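Long-range contact in post-proline cleaving enzyme (Rickettsia typhi, PDB 4HVT), which probably acts as a serine-type oligopeptidase that cuts peptides on the carboxyl side of proline residues: residues A[294-306]-A[351-363]. Numbering follows the deposited sequence. Where two conformers were deposited one is given.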
loop_
_atom_site.group_PDB
_atom_site.type_symbol
_atom_site.label_atom_id
_atom_site.label_comp_id
_atom_site.label_asym_id
_atom_site.label_seq_id
_atom_site.Cartn_x
_atom_site.Cartn_y
_atom_site.Cartn_z
ATOM N N LEU A 294 -6.031 1.212 16.412
ATOM C CA LEU A 294 -6.841 0.016 16.474
ATOM C C LEU A 294 -6.433 -0.980 15.429
ATOM O O LEU A 294 -6.393 -0.696 14.246
ATOM C CB LEU A 294 -8.318 0.381 16.276
ATOM C CG LEU A 294 -9.328 -0.798 16.282
ATOM C CD1 LEU A 294 -9.347 -1.522 17.656
ATOM C CD2 LEU A 294 -10.699 -0.202 15.904
ATOM N N GLN A 295 -6.177 -2.198 15.879
ATOM C CA GLN A 295 -5.675 -3.265 14.988
ATOM C C GLN A 295 -6.616 -4.433 14.740
ATOM O O GLN A 295 -6.341 -5.326 13.914
ATOM C CB GLN A 295 -4.354 -3.818 15.544
ATOM C CG GLN A 295 -3.241 -2.778 15.570
ATOM C CD GLN A 295 -2.857 -2.320 14.212
ATOM O OE1 GLN A 295 -2.914 -3.091 13.225
ATOM N NE2 GLN A 295 -2.508 -1.051 14.087
ATOM N N GLY A 296 -7.729 -4.473 15.429
ATOM C CA GLY A 296 -8.663 -5.575 15.311
ATOM C C GLY A 296 -9.441 -5.799 16.594
ATOM O O GLY A 296 -9.250 -5.089 17.598
ATOM N N SER A 297 -10.205 -6.890 16.612
ATOM C CA SER A 297 -11.036 -7.286 17.779
ATOM C C SER A 297 -11.241 -8.793 17.775
ATOM O O SER A 297 -11.023 -9.468 16.801
ATOM C CB SER A 297 -12.375 -6.629 17.718
ATOM O OG SER A 297 -13.130 -7.062 16.607
ATOM N N PHE A 298 -11.738 -9.262 18.917
ATOM C CA PHE A 298 -12.160 -10.623 19.109
ATOM C C PHE A 298 -13.198 -10.577 20.218
ATOM O O PHE A 298 -12.911 -10.094 21.327
ATOM C CB PHE A 298 -11.012 -11.498 19.540
ATOM C CG PHE A 298 -11.376 -12.964 19.648
ATOM C CD1 PHE A 298 -11.788 -13.664 18.530
ATOM C CD2 PHE A 298 -11.369 -13.619 20.884
ATOM C CE1 PHE A 298 -12.129 -15.017 18.638
ATOM C CE2 PHE A 298 -11.719 -14.969 20.995
ATOM C CZ PHE A 298 -12.077 -15.667 19.870
ATOM N N LYS A 299 -14.380 -11.110 19.947
ATOM C CA LYS A 299 -15.495 -10.984 20.881
ATOM C C LYS A 299 -15.624 -9.495 21.246
ATOM O O LYS A 299 -15.562 -8.659 20.374
ATOM C CB LYS A 299 -15.349 -11.927 22.101
ATOM C CG LYS A 299 -14.990 -13.343 21.724
ATOM C CD LYS A 299 -15.992 -14.002 20.928
ATOM C CE LYS A 299 -15.962 -15.531 21.255
ATOM N NZ LYS A 299 -17.011 -16.148 20.437
ATOM N N GLU A 300 -15.760 -9.178 22.518
ATOM C CA GLU A 300 -15.931 -7.777 22.953
ATOM C C GLU A 300 -14.602 -7.071 23.282
ATOM O O GLU A 300 -14.614 -5.975 23.814
ATOM C CB GLU A 300 -16.870 -7.747 24.187
ATOM C CG GLU A 300 -18.288 -8.140 23.803
ATOM C CD GLU A 300 -19.294 -8.060 24.919
ATOM O OE1 GLU A 300 -18.976 -7.475 25.975
ATOM O OE2 GLU A 300 -20.434 -8.621 24.746
ATOM N N TYR A 301 -13.460 -7.638 22.885
ATOM C CA TYR A 301 -12.143 -7.077 23.176
ATOM C C TYR A 301 -11.530 -6.445 21.917
ATOM O O TYR A 301 -11.771 -6.980 20.826
ATOM C CB TYR A 301 -11.211 -8.165 23.721
ATOM C CG TYR A 301 -11.640 -8.593 25.100
ATOM C CD1 TYR A 301 -12.739 -9.424 25.274
ATOM C CD2 TYR A 301 -11.023 -8.080 26.223
ATOM C CE1 TYR A 301 -13.194 -9.758 26.518
ATOM C CE2 TYR A 301 -11.466 -8.429 27.475
ATOM C CZ TYR A 301 -12.566 -9.241 27.614
ATOM O OH TYR A 301 -13.057 -9.555 28.857
ATOM N N VAL A 302 -10.723 -5.406 22.061
ATOM C CA VAL A 302 -10.093 -4.686 20.990
ATOM C C VAL A 302 -8.599 -4.644 21.215
ATOM O O VAL A 302 -8.151 -4.680 22.351
ATOM C CB VAL A 302 -10.661 -3.245 20.841
ATOM C CG1 VAL A 302 -12.071 -3.267 20.265
ATOM C CG2 VAL A 302 -10.664 -2.566 22.165
ATOM N N PHE A 303 -7.850 -4.694 20.120
ATOM C CA PHE A 303 -6.387 -4.723 20.130
ATOM C C PHE A 303 -5.839 -3.435 19.623
ATOM O O PHE A 303 -6.225 -2.991 18.541
ATOM C CB PHE A 303 -5.871 -5.837 19.231
ATOM C CG PHE A 303 -6.417 -7.204 19.583
ATOM C CD1 PHE A 303 -6.022 -7.790 20.727
ATOM C CD2 PHE A 303 -7.365 -7.845 18.793
ATOM C CE1 PHE A 303 -6.505 -9.009 21.124
ATOM C CE2 PHE A 303 -7.874 -9.060 19.194
ATOM C CZ PHE A 303 -7.477 -9.619 20.388
ATOM N N TRP A 304 -4.853 -2.858 20.334
ATOM C CA TRP A 304 -4.309 -1.568 20.020
ATOM C C TRP A 304 -2.785 -1.651 20.011
ATOM O O TRP A 304 -2.149 -2.233 20.909
ATOM C CB TRP A 304 -4.767 -0.515 21.021
ATOM C CG TRP A 304 -6.201 -0.138 20.871
ATOM C CD1 TRP A 304 -7.278 -0.916 21.176
ATOM C CD2 TRP A 304 -6.745 1.102 20.347
ATOM N NE1 TRP A 304 -8.464 -0.262 20.840
ATOM C CE2 TRP A 304 -8.154 0.986 20.352
ATOM C CE3 TRP A 304 -6.161 2.301 19.853
ATOM C CZ2 TRP A 304 -8.995 2.026 19.922
ATOM C CZ3 TRP A 304 -6.996 3.311 19.428
ATOM C CH2 TRP A 304 -8.404 3.184 19.494
ATOM N N LEU A 305 -2.216 -1.090 18.955
ATOM C CA LEU A 305 -0.773 -0.961 18.794
ATOM C C LEU A 305 -0.310 0.386 19.322
ATOM O O LEU A 305 -0.939 1.391 19.032
ATOM C CB LEU A 305 -0.395 -1.050 17.311
ATOM C CG LEU A 305 1.067 -0.860 16.896
ATOM C CD1 LEU A 305 1.895 -1.975 17.511
ATOM C CD2 LEU A 305 1.193 -0.799 15.391
ATOM N N LEU A 306 0.827 0.372 20.018
ATOM C CA LEU A 306 1.454 1.592 20.522
ATOM C C LEU A 306 2.545 2.074 19.577
ATOM O O LEU A 306 3.401 1.317 19.187
ATOM C CB LEU A 306 1.998 1.394 21.934
ATOM C CG LEU A 306 1.046 0.805 22.979
ATOM C CD1 LEU A 306 1.692 0.837 24.356
ATOM C CD2 LEU A 306 -0.307 1.517 22.968
ATOM N N VAL A 351 8.996 -6.800 15.566
ATOM C CA VAL A 351 7.989 -5.781 15.281
ATOM C C VAL A 351 6.618 -6.441 15.058
ATOM O O VAL A 351 6.525 -7.529 14.516
ATOM C CB VAL A 351 8.389 -4.892 14.085
ATOM C CG1 VAL A 351 8.330 -5.679 12.753
ATOM C CG2 VAL A 351 7.467 -3.696 13.974
ATOM N N PHE A 352 5.567 -5.760 15.486
ATOM C CA PHE A 352 4.226 -6.133 15.133
ATOM C C PHE A 352 3.881 -6.017 13.647
ATOM O O PHE A 352 4.260 -5.042 12.963
ATOM C CB PHE A 352 3.258 -5.259 15.951
ATOM C CG PHE A 352 1.806 -5.478 15.610
ATOM C CD1 PHE A 352 1.118 -6.548 16.156
ATOM C CD2 PHE A 352 1.121 -4.610 14.771
ATOM C CE1 PHE A 352 -0.257 -6.728 15.882
ATOM C CE2 PHE A 352 -0.226 -4.766 14.505
ATOM C CZ PHE A 352 -0.917 -5.869 15.010
ATOM N N ASN A 353 3.174 -7.004 13.088
ATOM C CA ASN A 353 2.684 -6.914 11.748
ATOM C C ASN A 353 1.152 -6.709 11.696
ATOM O O ASN A 353 0.664 -5.613 11.329
ATOM C CB ASN A 353 3.164 -8.086 10.892
ATOM C CG ASN A 353 2.838 -7.935 9.419
ATOM O OD1 ASN A 353 2.503 -6.848 8.922
ATOM N ND2 ASN A 353 2.916 -9.061 8.694
ATOM N N PHE A 354 0.402 -7.730 12.070
ATOM C CA PHE A 354 -1.043 -7.635 12.062
ATOM C C PHE A 354 -1.702 -8.606 13.025
ATOM O O PHE A 354 -1.103 -9.603 13.437
ATOM C CB PHE A 354 -1.662 -7.772 10.639
ATOM C CG PHE A 354 -1.469 -9.106 9.980
ATOM C CD1 PHE A 354 -2.274 -10.184 10.348
ATOM C CD2 PHE A 354 -0.509 -9.279 8.988
ATOM C CE1 PHE A 354 -2.121 -11.432 9.735
ATOM C CE2 PHE A 354 -0.377 -10.497 8.336
ATOM C CZ PHE A 354 -1.176 -11.581 8.733
ATOM N N ILE A 355 -2.963 -8.288 13.335
ATOM C CA ILE A 355 -3.931 -9.237 13.955
ATOM C C ILE A 355 -4.957 -9.658 12.896
ATOM O O ILE A 355 -5.381 -8.843 12.076
ATOM C CB ILE A 355 -4.682 -8.561 15.088
ATOM C CG1 ILE A 355 -3.785 -8.382 16.321
ATOM C CG2 ILE A 355 -5.973 -9.254 15.517
ATOM C CD1 ILE A 355 -3.630 -9.615 17.172
ATOM N N SER A 356 -5.371 -10.933 12.908
ATOM C CA SER A 356 -6.475 -11.360 12.048
ATOM C C SER A 356 -7.269 -12.353 12.891
ATOM O O SER A 356 -6.683 -13.082 13.708
ATOM C CB SER A 356 -5.975 -11.982 10.760
ATOM O OG SER A 356 -6.959 -11.988 9.740
ATOM N N THR A 357 -8.567 -12.386 12.692
ATOM C CA THR A 357 -9.415 -13.117 13.610
ATOM C C THR A 357 -10.254 -14.146 12.852
ATOM O O THR A 357 -10.693 -13.858 11.715
ATOM C CB THR A 357 -10.367 -12.095 14.319
ATOM O OG1 THR A 357 -9.557 -11.100 14.992
ATOM C CG2 THR A 357 -11.174 -12.759 15.341
ATOM N N THR A 358 -10.452 -15.314 13.480
ATOM C CA THR A 358 -11.433 -16.321 13.062
ATOM C C THR A 358 -12.491 -16.435 14.150
ATOM O O THR A 358 -12.421 -15.762 15.197
ATOM C CB THR A 358 -10.833 -17.675 12.742
ATOM O OG1 THR A 358 -10.435 -18.341 13.971
ATOM C CG2 THR A 358 -9.676 -17.551 11.781
ATOM N N LYS A 359 -13.469 -17.285 13.903
ATOM C CA LYS A 359 -14.550 -17.503 14.889
ATOM C C LYS A 359 -14.017 -17.762 16.290
ATOM O O LYS A 359 -14.596 -17.313 17.285
ATOM C CB LYS A 359 -15.415 -18.694 14.455
ATOM C CG LYS A 359 -16.693 -18.900 15.274
ATOM C CD LYS A 359 -17.413 -20.175 14.887
ATOM C CE LYS A 359 -18.290 -20.051 13.665
ATOM N NZ LYS A 359 -19.049 -21.300 13.360
ATOM N N ASP A 360 -12.953 -18.570 16.387
ATOM C CA ASP A 360 -12.487 -19.007 17.685
ATOM C C ASP A 360 -10.970 -18.834 17.904
ATOM O O ASP A 360 -10.452 -19.273 18.909
ATOM C CB ASP A 360 -12.917 -20.446 17.922
ATOM C CG ASP A 360 -12.300 -21.396 16.959
ATOM O OD1 ASP A 360 -11.500 -20.993 16.103
ATOM O OD2 ASP A 360 -12.648 -22.594 17.056
ATOM N N ARG A 361 -10.274 -18.116 17.018
ATOM C CA ARG A 361 -8.852 -17.858 17.224
ATOM C C ARG A 361 -8.474 -16.433 16.805
ATOM O O ARG A 361 -9.039 -15.888 15.848
ATOM C CB ARG A 361 -8.002 -18.847 16.372
ATOM C CG ARG A 361 -8.117 -20.270 16.886
ATOM C CD ARG A 361 -7.336 -20.476 18.169
ATOM N NE ARG A 361 -7.293 -21.862 18.573
ATOM C CZ ARG A 361 -8.244 -22.456 19.309
ATOM N NH1 ARG A 361 -9.367 -21.794 19.665
ATOM N NH2 ARG A 361 -8.132 -23.748 19.675
ATOM N N VAL A 362 -7.458 -15.903 17.472
ATOM C CA VAL A 362 -6.800 -14.673 17.065
ATOM C C VAL A 362 -5.397 -15.069 16.581
ATOM O O VAL A 362 -4.714 -15.838 17.252
ATOM C CB VAL A 362 -6.640 -13.769 18.258
ATOM C CG1 VAL A 362 -5.935 -12.495 17.844
ATOM C CG2 VAL A 362 -8.029 -13.529 18.902
ATOM N N PHE A 363 -5.006 -14.582 15.411
ATOM C CA PHE A 363 -3.684 -14.763 14.857
ATOM C C PHE A 363 -2.891 -13.472 15.025
ATOM O O PHE A 363 -3.376 -12.380 14.660
ATOM C CB PHE A 363 -3.797 -15.005 13.336
ATOM C CG PHE A 363 -4.280 -16.384 12.975
ATOM C CD1 PHE A 363 -5.582 -16.819 13.250
ATOM C CD2 PHE A 363 -3.458 -17.217 12.266
ATOM C CE1 PHE A 363 -6.017 -18.068 12.851
ATOM C CE2 PHE A 363 -3.885 -18.478 11.913
ATOM C CZ PHE A 363 -5.128 -18.898 12.160
HETATM O O HOH W 1 -4.002 -5.567 12.419
HETATM O O HOH W 2 -7.801 -7.207 12.249
HETATM O O HOH W 3 -1.632 -4.198 10.860
HETATM O O HOH W 4 -9.817 -8.331 13.844
HETATM O O HOH W 5 -16.248 -15.125 17.880
HETATM O O HOH W 6 -15.777 -18.556 19.424
#
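F298 packs against V362 and T357 where two neighbouring blades of the N-terminal beta-propeller meet. Each segment is a pair of adjacent antiparallel strands, and the two pairs belong to different, successive blades. The strands 294-298 and 351-357 run roughly parallel, with side chains and waters between them.

The tight part lies around the F298 ring. CG of F298 sits anti to its own backbone N (chi1 -175°), which sends the ring across to the hairpin end of 351-363. V362 CG2 lies over one face, 3.9 Å from the F298 ring centroid, in a CH-pi contact. K299 CG lies over the rim of the opposite face. At the ring edge, T357 CG2 comes within 3.4 Å of F298 CD1, and T358 O lies in the ring plane. Deeper in, I355 CG2 meets F303 CD2 at 3.8 Å, and I355 CD1 lies over a face of the F303 ring. Strand 322-326 adds to this packing: A324 touches F303, and L322 touches both F352 and I355.

The loose part is the solvent rim. At the F352 end, the amide of Q295 passes the edge of the F352 ring, the two planes 76° apart, while Q295 NE2 hydrogen-bonds to T293 OG1. Waters there link Q295 O and OE1 to the backbone of N353 and I355. At the turn end, two waters join K299 NZ to K359 O. Between these ends, a single direct hydrogen bond crosses the interface: T357 OG1 donates to S297 O over 2.8 Å, tilted 22° from the carbonyl plane, and T357 OG1 also accepts a proton from a water held by S297 N.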